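Long-range contacts in DNA polymerase III subunit beta (Helicobacter pylori 26695, PDB 4S3I), which tethers DNA polymerases and other proteins to DNA, giving replication its processivity: residues L46-D50 and F117-P121; L84-I89 and I100-S105; I143-E148 and V173-R179. All coordinates share one frame. Residue numbers count along the deposited sequence, not the author numbering.

Contacts 1 and 2 both lie in the N-terminal domain, contact 2 nested along the chain inside the loop closed by contact 1; their centres are about 27 Å apart and they do not touch. Contact 3 follows in the central domain, its centre about 30 Å from that of contact 1 and about 46 Å from that of contact 2. The first sits where the N-terminal domain passes into the central one. The second reaches the neighbouring subunit and so takes part in closing the dimeric ring. The third faces the C-terminal domain, and probably borders the pocket that, in bacterial members of this family, receives peptides of partner proteins between the central and C-terminal domains.

Contact 1. Residues L46-D50 and F117-P121; sequences LKASD and FPEFP
The end of strand 43-49 meets the extended segment 117-121, part of the long connection that leads from the N-terminal domain to the central one. The two run almost perpendicular, 96° apart, so they cross without pairing as strands; the nearest CA atoms are those of Asp50 and Pro118, at 6.2 Å. Residues 46-49 are regular beta, whereas 117-121 keep backbone angles close to polyproline II. Lys47, Ser49 and Phe117 carry the contact. Lys47 (chi1 p, then t and t) points toward the other segment: its CG lies 4.0 Å from Phe117 CE1 and its CD 3.7 Å from Phe120 CD1, so the aliphatic stem packs against both rings. Phe117 (chi1 t) reaches the strand backbone, its CZ 3.2 Å from Lys47 O and 4.1 Å from Ala48 CA, the latter at the ring edge. Ser49 (chi1 p) sets its OG 4.2 Å from both Pro118 CB and Phe120 CD1, while its backbone O lies 3.6 Å from Pro118 CG. One water joins the segments, 2.8 Å from Ser49 OG and Asp50 O and 3.1 Å from Glu119 O, donating to both carbonyls. Beyond the pair, Phe120 meets Phe236 of strand 233-238 edge-to-face and the Phe117 ring meets His36, so the connection is packed over a sheet shared by the two domains. With direct hydrogen bonds absent, the crossing rests on van der Waals packing of two phenylalanine rings and a proline against the lysine stem and strand carbonyls, and water makes the polar link.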
loop_
_atom_site.group_PDB
_atom_site.type_symbol
_atom_site.label_atom_id
_atom_site.label_comp_id
_atom_site.label_asym_id
_atom_site.label_seq_id
_atom_site.Cartn_x
_atom_site.Cartn_y
_atom_site.Cartn_z
ATOM N N LEU A 46 -24.518 -6.453 -16.102
ATOM C CA LEU A 46 -23.808 -7.184 -15.071
ATOM C C LEU A 46 -24.306 -6.620 -13.749
ATOM O O LEU A 46 -24.326 -5.397 -13.560
ATOM C CB LEU A 46 -22.296 -6.991 -15.224
ATOM C CG LEU A 46 -21.667 -7.277 -16.594
ATOM C CD1 LEU A 46 -21.673 -6.042 -17.471
ATOM C CD2 LEU A 46 -20.220 -7.792 -16.464
ATOM N N LYS A 47 -24.762 -7.482 -12.847
ATOM C CA LYS A 47 -25.221 -6.967 -11.561
ATOM C C LYS A 47 -24.810 -7.817 -10.368
ATOM O O LYS A 47 -24.756 -9.045 -10.449
ATOM C CB LYS A 47 -26.728 -6.700 -11.557
ATOM C CG LYS A 47 -27.608 -7.918 -11.586
ATOM C CD LYS A 47 -29.055 -7.498 -11.333
ATOM C CE LYS A 47 -30.029 -8.666 -11.471
ATOM N NZ LYS A 47 -30.310 -9.015 -12.893
ATOM N N ALA A 48 -24.500 -7.133 -9.272
ATOM C CA ALA A 48 -24.140 -7.770 -8.010
ATOM C C ALA A 48 -24.893 -7.050 -6.901
ATOM O O ALA A 48 -24.729 -5.838 -6.720
ATOM C CB ALA A 48 -22.651 -7.672 -7.785
ATOM N N SER A 49 -25.720 -7.784 -6.166
ATOM C CA SER A 49 -26.557 -7.170 -5.141
ATOM C C SER A 49 -26.943 -8.159 -4.051
ATOM O O SER A 49 -26.878 -9.378 -4.244
ATOM C CB SER A 49 -27.830 -6.597 -5.772
ATOM O OG SER A 49 -28.737 -7.619 -6.148
ATOM N N ASP A 50 -27.341 -7.624 -2.903
ATOM C CA ASP A 50 -28.011 -8.416 -1.884
ATOM C C ASP A 50 -29.189 -7.606 -1.369
ATOM O O ASP A 50 -29.586 -6.626 -2.001
ATOM C CB ASP A 50 -27.056 -8.825 -0.751
ATOM C CG ASP A 50 -26.318 -7.642 -0.133
ATOM O OD1 ASP A 50 -26.954 -6.599 0.142
ATOM O OD2 ASP A 50 -25.090 -7.760 0.087
ATOM N N PHE A 117 -30.653 -15.758 -7.681
ATOM C CA PHE A 117 -30.072 -14.426 -7.609
ATOM C C PHE A 117 -31.147 -13.440 -7.138
ATOM O O PHE A 117 -32.294 -13.490 -7.596
ATOM C CB PHE A 117 -29.485 -14.020 -8.964
ATOM C CG PHE A 117 -28.337 -13.078 -8.869
ATOM C CD1 PHE A 117 -28.549 -11.705 -8.877
ATOM C CD2 PHE A 117 -27.028 -13.557 -8.789
ATOM C CE1 PHE A 117 -27.486 -10.823 -8.789
ATOM C CE2 PHE A 117 -25.958 -12.685 -8.707
ATOM C CZ PHE A 117 -26.182 -11.312 -8.702
ATOM N N PRO A 118 -30.790 -12.564 -6.187
ATOM C CA PRO A 118 -31.768 -11.664 -5.559
ATOM C C PRO A 118 -32.376 -10.701 -6.571
ATOM O O PRO A 118 -31.681 -10.267 -7.491
ATOM C CB PRO A 118 -30.922 -10.869 -4.555
ATOM C CG PRO A 118 -29.672 -11.700 -4.338
ATOM C CD PRO A 118 -29.426 -12.378 -5.651
ATOM N N GLU A 119 -33.650 -10.374 -6.404
ATOM C CA GLU A 119 -34.305 -9.415 -7.281
ATOM C C GLU A 119 -33.662 -8.038 -7.094
ATOM O O GLU A 119 -33.478 -7.580 -5.964
ATOM C CB GLU A 119 -35.797 -9.333 -6.959
ATOM C CG GLU A 119 -36.698 -9.354 -8.185
ATOM C CD GLU A 119 -38.078 -8.753 -7.924
ATOM O OE1 GLU A 119 -38.393 -8.437 -6.752
ATOM O OE2 GLU A 119 -38.842 -8.585 -8.901
ATOM N N PHE A 120 -33.296 -7.392 -8.196
ATOM C CA PHE A 120 -32.801 -6.022 -8.141
ATOM C C PHE A 120 -34.020 -5.105 -8.012
ATOM O O PHE A 120 -34.897 -5.107 -8.868
ATOM C CB PHE A 120 -32.034 -5.687 -9.408
ATOM C CG PHE A 120 -31.115 -4.512 -9.257
ATOM C CD1 PHE A 120 -29.762 -4.704 -9.016
ATOM C CD2 PHE A 120 -31.601 -3.214 -9.354
ATOM C CE1 PHE A 120 -28.904 -3.623 -8.872
ATOM C CE2 PHE A 120 -30.758 -2.130 -9.216
ATOM C CZ PHE A 120 -29.402 -2.331 -8.973
ATOM N N PRO A 121 -34.076 -4.316 -6.935
ATOM C CA PRO A 121 -35.282 -3.557 -6.578
ATOM C C PRO A 121 -35.561 -2.353 -7.484
ATOM O O PRO A 121 -34.632 -1.725 -7.997
ATOM C CB PRO A 121 -34.958 -3.054 -5.169
ATOM C CG PRO A 121 -33.446 -2.912 -5.173
ATOM C CD PRO A 121 -32.961 -4.077 -5.998
HETATM O O HOH W 1 -30.895 -7.283 -4.346
#

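Contact 2. Residues L84-I89 and I100-S105; sequences LKDSNI and IKQNKS
Segment 100-105 forms the two-residue beta hairpin joining strands 97-102 and 105-110, a type II' turn from Gln102 to Ser105 closed by Gln102 N to Ser105 O and Ser105 N to Gln102 O, both 2.9 Å; segment 84-89 is a loop that curls round the Gln102 amide. Ile100 CG2 packs 3.7 Å from Ile89 CG2 and 4.4 Å from Leu84 CD1. Lys101 O receives a CA-H...O contact from Ile89 CA at 3.6 Å. Gln102, facing Ile89 (CA atoms 5.1 Å apart), is the centre: chi1 and chi2 t carry its amide into the loop, where OE1 accepts from Lys85 N (2.7 Å) and NE2 donates to Lys85 O (2.8 Å) and Ser87 O (2.9 Å), holding the inverse gamma turn at Asp86. Asn103 bends with positive phi, and Ser105 CB lies 4.0 Å from Leu84 CD2. At the subunit interface, the second subunit's Glu268 salt-bridges Lys85 and its Thr304 hydrogen-bonds Ser105. Within the chain, Ile89 and Ile100 pack against helix 74-82, and Leu84 reaches Phe107 on strand 105-110.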
loop_
_atom_site.group_PDB
_atom_site.type_symbol
_atom_site.label_atom_id
_atom_site.label_comp_id
_atom_site.label_asym_id
_atom_site.label_seq_id
_atom_site.Cartn_x
_atom_site.Cartn_y
_atom_site.Cartn_z
ATOM N N LEU A 84 -5.772 -10.953 -19.658
ATOM C CA LEU A 84 -5.934 -11.209 -21.091
ATOM C C LEU A 84 -5.326 -10.099 -21.947
ATOM O O LEU A 84 -4.809 -9.110 -21.423
ATOM C CB LEU A 84 -7.408 -11.413 -21.435
ATOM C CG LEU A 84 -7.941 -12.776 -21.004
ATOM C CD1 LEU A 84 -9.428 -12.911 -21.296
ATOM C CD2 LEU A 84 -7.158 -13.873 -21.716
ATOM N N LYS A 85 -5.358 -10.276 -23.264
ATOM C CA LYS A 85 -4.824 -9.251 -24.161
ATOM C C LYS A 85 -5.864 -8.149 -24.346
ATOM O O LYS A 85 -7.015 -8.302 -23.940
ATOM C CB LYS A 85 -4.441 -9.864 -25.516
ATOM C CG LYS A 85 -3.324 -10.910 -25.448
ATOM C CD LYS A 85 -2.902 -11.387 -26.840
ATOM C CE LYS A 85 -1.841 -12.484 -26.762
ATOM N NZ LYS A 85 -0.672 -12.063 -25.937
ATOM N N ASP A 86 -5.457 -7.042 -24.952
ATOM C CA ASP A 86 -6.393 -5.981 -25.291
ATOM C C ASP A 86 -6.977 -6.250 -26.674
ATOM O O ASP A 86 -6.715 -5.522 -27.634
ATOM C CB ASP A 86 -5.712 -4.609 -25.234
ATOM C CG ASP A 86 -5.346 -4.198 -23.814
ATOM O OD1 ASP A 86 -6.235 -4.228 -22.934
ATOM O OD2 ASP A 86 -4.164 -3.856 -23.577
ATOM N N SER A 87 -7.744 -7.332 -26.758
ATOM C CA SER A 87 -8.522 -7.676 -27.940
ATOM C C SER A 87 -9.877 -8.205 -27.459
ATOM O O SER A 87 -10.033 -8.536 -26.278
ATOM C CB SER A 87 -7.796 -8.719 -28.797
ATOM O OG SER A 87 -7.707 -9.970 -28.138
ATOM N N ASN A 88 -10.856 -8.271 -28.352
ATOM C CA ASN A 88 -12.210 -8.626 -27.948
ATOM C C ASN A 88 -12.320 -10.014 -27.307
ATOM O O ASN A 88 -11.568 -10.928 -27.644
ATOM C CB ASN A 88 -13.169 -8.510 -29.138
ATOM C CG ASN A 88 -13.508 -7.066 -29.475
ATOM O OD1 ASN A 88 -13.021 -6.132 -28.831
ATOM N ND2 ASN A 88 -14.351 -6.880 -30.490
ATOM N N ILE A 89 -13.281 -10.160 -26.400
ATOM C CA ILE A 89 -13.478 -11.405 -25.659
ATOM C C ILE A 89 -14.828 -12.024 -25.961
ATOM O O ILE A 89 -15.845 -11.336 -25.956
ATOM C CB ILE A 89 -13.377 -11.147 -24.148
ATOM C CG1 ILE A 89 -11.945 -10.730 -23.795
ATOM C CG2 ILE A 89 -13.796 -12.385 -23.341
ATOM C CD1 ILE A 89 -11.795 -10.197 -22.391
ATOM N N ILE A 100 -15.078 -18.535 -21.679
ATOM C CA ILE A 100 -14.466 -17.261 -22.029
ATOM C C ILE A 100 -13.351 -17.519 -23.037
ATOM O O ILE A 100 -12.448 -18.309 -22.762
ATOM C CB ILE A 100 -13.856 -16.589 -20.797
ATOM C CG1 ILE A 100 -14.928 -16.312 -19.735
ATOM C CG2 ILE A 100 -13.101 -15.308 -21.181
ATOM C CD1 ILE A 100 -14.321 -16.001 -18.352
ATOM N N LYS A 101 -13.397 -16.862 -24.195
ATOM C CA LYS A 101 -12.383 -17.118 -25.222
ATOM C C LYS A 101 -11.773 -15.834 -25.737
ATOM O O LYS A 101 -12.467 -14.833 -25.938
ATOM C CB LYS A 101 -12.960 -17.909 -26.400
ATOM C CG LYS A 101 -14.080 -18.850 -26.049
ATOM C CD LYS A 101 -13.583 -20.271 -25.892
ATOM C CE LYS A 101 -13.067 -20.823 -27.210
ATOM N NZ LYS A 101 -12.747 -22.280 -27.110
ATOM N N GLN A 102 -10.462 -15.861 -25.928
ATOM C CA GLN A 102 -9.774 -14.779 -26.602
ATOM C C GLN A 102 -8.646 -15.430 -27.379
ATOM O O GLN A 102 -7.622 -15.788 -26.795
ATOM C CB GLN A 102 -9.199 -13.766 -25.607
ATOM C CG GLN A 102 -8.495 -12.601 -26.284
ATOM C CD GLN A 102 -7.744 -11.722 -25.313
ATOM O OE1 GLN A 102 -6.693 -12.107 -24.793
ATOM N NE2 GLN A 102 -8.275 -10.527 -25.060
ATOM N N ASN A 103 -8.865 -15.617 -28.678
ATOM C CA ASN A 103 -7.873 -16.217 -29.570
ATOM C C ASN A 103 -7.386 -17.568 -29.065
ATOM O O ASN A 103 -8.148 -18.535 -29.056
ATOM C CB ASN A 103 -6.691 -15.278 -29.811
ATOM C CG ASN A 103 -5.781 -15.765 -30.931
ATOM O OD1 ASN A 103 -6.137 -16.677 -31.687
ATOM N ND2 ASN A 103 -4.610 -15.159 -31.045
ATOM N N LYS A 104 -6.126 -17.634 -28.633
ATOM C CA LYS A 104 -5.552 -18.902 -28.171
ATOM C C LYS A 104 -5.949 -19.265 -26.733
ATOM O O LYS A 104 -5.753 -20.394 -26.298
ATOM C CB LYS A 104 -4.026 -18.877 -28.297
ATOM C CG LYS A 104 -3.512 -18.533 -29.685
ATOM C CD LYS A 104 -2.889 -19.736 -30.382
ATOM C CE LYS A 104 -1.518 -19.392 -30.966
ATOM N NZ LYS A 104 -1.563 -18.378 -32.059
ATOM N N SER A 105 -6.505 -18.305 -26.002
ATOM C CA SER A 105 -6.843 -18.514 -24.601
ATOM C C SER A 105 -8.305 -18.878 -24.433
ATOM O O SER A 105 -9.179 -18.320 -25.108
ATOM C CB SER A 105 -6.530 -17.265 -23.783
ATOM O OG SER A 105 -5.188 -16.889 -23.959
#

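Contact 3. Residues I143-E148 and V173-R179; sequences IAPVIE and VGTDTKR
A beta hairpin turn with Asx and ST turns, leading from strand 169-175 to strand 179-185, is packed against the 3-10 turn that follows helix 135-143 in the central domain. In the hairpin, Thr175 OG1 accepts from Thr177 N (3.0 Å) and donates to Arg179 O (2.7 Å), while Asp176 OD1 accepts from Lys178 N (3.0 Å) and Arg179 N (3.1 Å). The register places Ile147 CA 5.7 Å from Thr175 CA. Ile143 starts the first segment, its CG2 3.4 Å from Gly174 N. Val146 N to Ile143 O and Ile147 N to Ala144 O, both 3.0 Å, close the 3-10 turn. Pro145 flanks Arg179. Val146 is the largest contributor: its CG2 lies 3.6 Å from Gly174 C, and its CG1 sits over one face of the Arg179 guanidinium, 4.0 Å from NH1. That arginine (chi1 p, then extended) is fixed by a salt bridge from its NE to Asp176 OD2 at 3.0 Å and by another to Glu329 of helix 324-332, which ties the hairpin to the C-terminal domain. Ile147 CG1 comes 3.9 Å from Gly174 CA; a CB on Gly174 would clash with Ile147 and Ile143, so the bare backbone lets the turn pack closely. Thr175 points away, toward Leu156 and Tyr244, a side that probably borders the peptide-binding pocket known from bacterial relatives. At Glu148, whose side chain is poorly ordered, a water accepts from Glu148 N at 3.2 Å and donates to Thr175 O at 2.6 Å.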
loop_
_atom_site.group_PDB
_atom_site.type_symbol
_atom_site.label_atom_id
_atom_site.label_comp_id
_atom_site.label_asym_id
_atom_site.label_seq_id
_atom_site.Cartn_x
_atom_site.Cartn_y
_atom_site.Cartn_z
ATOM N N ILE A 143 -17.405 14.923 4.419
ATOM C CA ILE A 143 -18.031 14.602 5.699
ATOM C C ILE A 143 -17.725 13.175 6.148
ATOM O O ILE A 143 -17.692 12.876 7.345
ATOM C CB ILE A 143 -19.553 14.857 5.600
ATOM C CG1 ILE A 143 -19.798 16.357 5.422
ATOM C CG2 ILE A 143 -20.326 14.330 6.807
ATOM C CD1 ILE A 143 -21.271 16.740 5.329
ATOM N N ALA A 144 -17.481 12.301 5.175
ATOM C CA ALA A 144 -17.210 10.878 5.447
ATOM C C ALA A 144 -16.265 10.591 6.629
ATOM O O ALA A 144 -16.550 9.694 7.431
ATOM C CB ALA A 144 -16.708 10.171 4.184
ATOM N N PRO A 145 -15.138 11.336 6.739
ATOM C CA PRO A 145 -14.194 10.968 7.804
ATOM C C PRO A 145 -14.741 11.073 9.220
ATOM O O PRO A 145 -14.164 10.469 10.116
ATOM C CB PRO A 145 -13.059 11.978 7.626
ATOM C CG PRO A 145 -13.106 12.361 6.192
ATOM C CD PRO A 145 -14.559 12.346 5.827
ATOM N N VAL A 146 -15.808 11.831 9.442
ATOM C CA VAL A 146 -16.302 11.976 10.810
ATOM C C VAL A 146 -17.232 10.832 11.186
ATOM O O VAL A 146 -17.522 10.622 12.364
ATOM C CB VAL A 146 -16.989 13.334 11.054
ATOM C CG1 VAL A 146 -16.124 14.479 10.494
ATOM C CG2 VAL A 146 -18.372 13.355 10.429
ATOM N N ILE A 147 -17.691 10.090 10.179
ATOM C CA ILE A 147 -18.723 9.076 10.409
ATOM C C ILE A 147 -18.131 7.721 10.779
ATOM O O ILE A 147 -17.282 7.188 10.053
ATOM C CB ILE A 147 -19.636 8.936 9.179
ATOM C CG1 ILE A 147 -20.386 10.242 8.952
ATOM C CG2 ILE A 147 -20.636 7.799 9.356
ATOM C CD1 ILE A 147 -21.111 10.310 7.618
ATOM N N GLU A 148 -18.570 7.186 11.922
ATOM C CA GLU A 148 -18.237 5.824 12.333
ATOM C C GLU A 148 -19.125 4.843 11.573
ATOM O O GLU A 148 -20.343 4.813 11.766
ATOM C CB GLU A 148 -18.459 5.632 13.837
ATOM C CG GLU A 148 -17.425 6.270 14.747
ATOM C CD GLU A 148 -17.765 6.086 16.222
ATOM O OE1 GLU A 148 -17.524 7.028 17.006
ATOM O OE2 GLU A 148 -18.271 5.000 16.596
ATOM N N VAL A 173 -25.260 15.942 6.701
ATOM C CA VAL A 173 -24.706 15.972 8.062
ATOM C C VAL A 173 -24.098 14.633 8.453
ATOM O O VAL A 173 -24.704 13.575 8.221
ATOM C CB VAL A 173 -25.797 16.291 9.109
ATOM C CG1 VAL A 173 -25.181 16.521 10.478
ATOM C CG2 VAL A 173 -26.625 17.506 8.695
ATOM N N GLY A 174 -22.906 14.673 9.044
ATOM C CA GLY A 174 -22.329 13.491 9.662
ATOM C C GLY A 174 -21.887 13.851 11.070
ATOM O O GLY A 174 -21.478 14.988 11.317
ATOM N N THR A 175 -21.976 12.912 12.005
ATOM C CA THR A 175 -21.402 13.150 13.331
ATOM C C THR A 175 -20.993 11.856 14.017
ATOM O O THR A 175 -21.543 10.789 13.712
ATOM C CB THR A 175 -22.369 13.929 14.244
ATOM O OG1 THR A 175 -21.847 13.975 15.578
ATOM C CG2 THR A 175 -23.727 13.266 14.274
ATOM N N ASP A 176 -20.031 11.953 14.940
ATOM C CA ASP A 176 -19.631 10.808 15.760
ATOM C C ASP A 176 -19.718 11.136 17.247
ATOM O O ASP A 176 -19.083 10.465 18.069
ATOM C CB ASP A 176 -18.203 10.351 15.420
ATOM C CG ASP A 176 -17.163 11.442 15.653
ATOM O OD1 ASP A 176 -17.492 12.461 16.302
ATOM O OD2 ASP A 176 -16.005 11.278 15.189
ATOM N N THR A 177 -20.474 12.191 17.565
ATOM C CA THR A 177 -20.677 12.704 18.937
ATOM C C THR A 177 -19.552 13.553 19.546
ATOM O O THR A 177 -19.788 14.245 20.537
ATOM C CB THR A 177 -21.079 11.601 19.960
ATOM O OG1 THR A 177 -19.970 10.714 20.186
ATOM C CG2 THR A 177 -22.287 10.826 19.461
ATOM N N LYS A 178 -18.348 13.496 18.977
ATOM C CA LYS A 178 -17.262 14.377 19.407
ATOM C C LYS A 178 -17.213 15.584 18.482
ATOM O O LYS A 178 -16.742 16.668 18.848
ATOM C CB LYS A 178 -15.908 13.665 19.341
ATOM C CG LYS A 178 -15.732 12.489 20.291
ATOM C CD LYS A 178 -15.947 12.903 21.741
ATOM C CE LYS A 178 -15.314 11.914 22.720
ATOM N NZ LYS A 178 -13.935 12.325 23.118
ATOM N N ARG A 179 -17.691 15.370 17.263
ATOM C CA ARG A 179 -17.657 16.392 16.232
ATOM C C ARG A 179 -18.809 16.161 15.274
ATOM O O ARG A 179 -19.384 15.065 15.214
ATOM C CB ARG A 179 -16.334 16.348 15.480
ATOM C CG ARG A 179 -15.930 14.939 15.119
ATOM C CD ARG A 179 -14.663 14.891 14.326
ATOM N NE ARG A 179 -14.250 13.509 14.085
ATOM C CZ ARG A 179 -13.319 13.164 13.208
ATOM N NH1 ARG A 179 -12.711 14.104 12.503
ATOM N NH2 ARG A 179 -12.995 11.888 13.043
HETATM O O HOH W 2 -20.864 8.324 13.768
#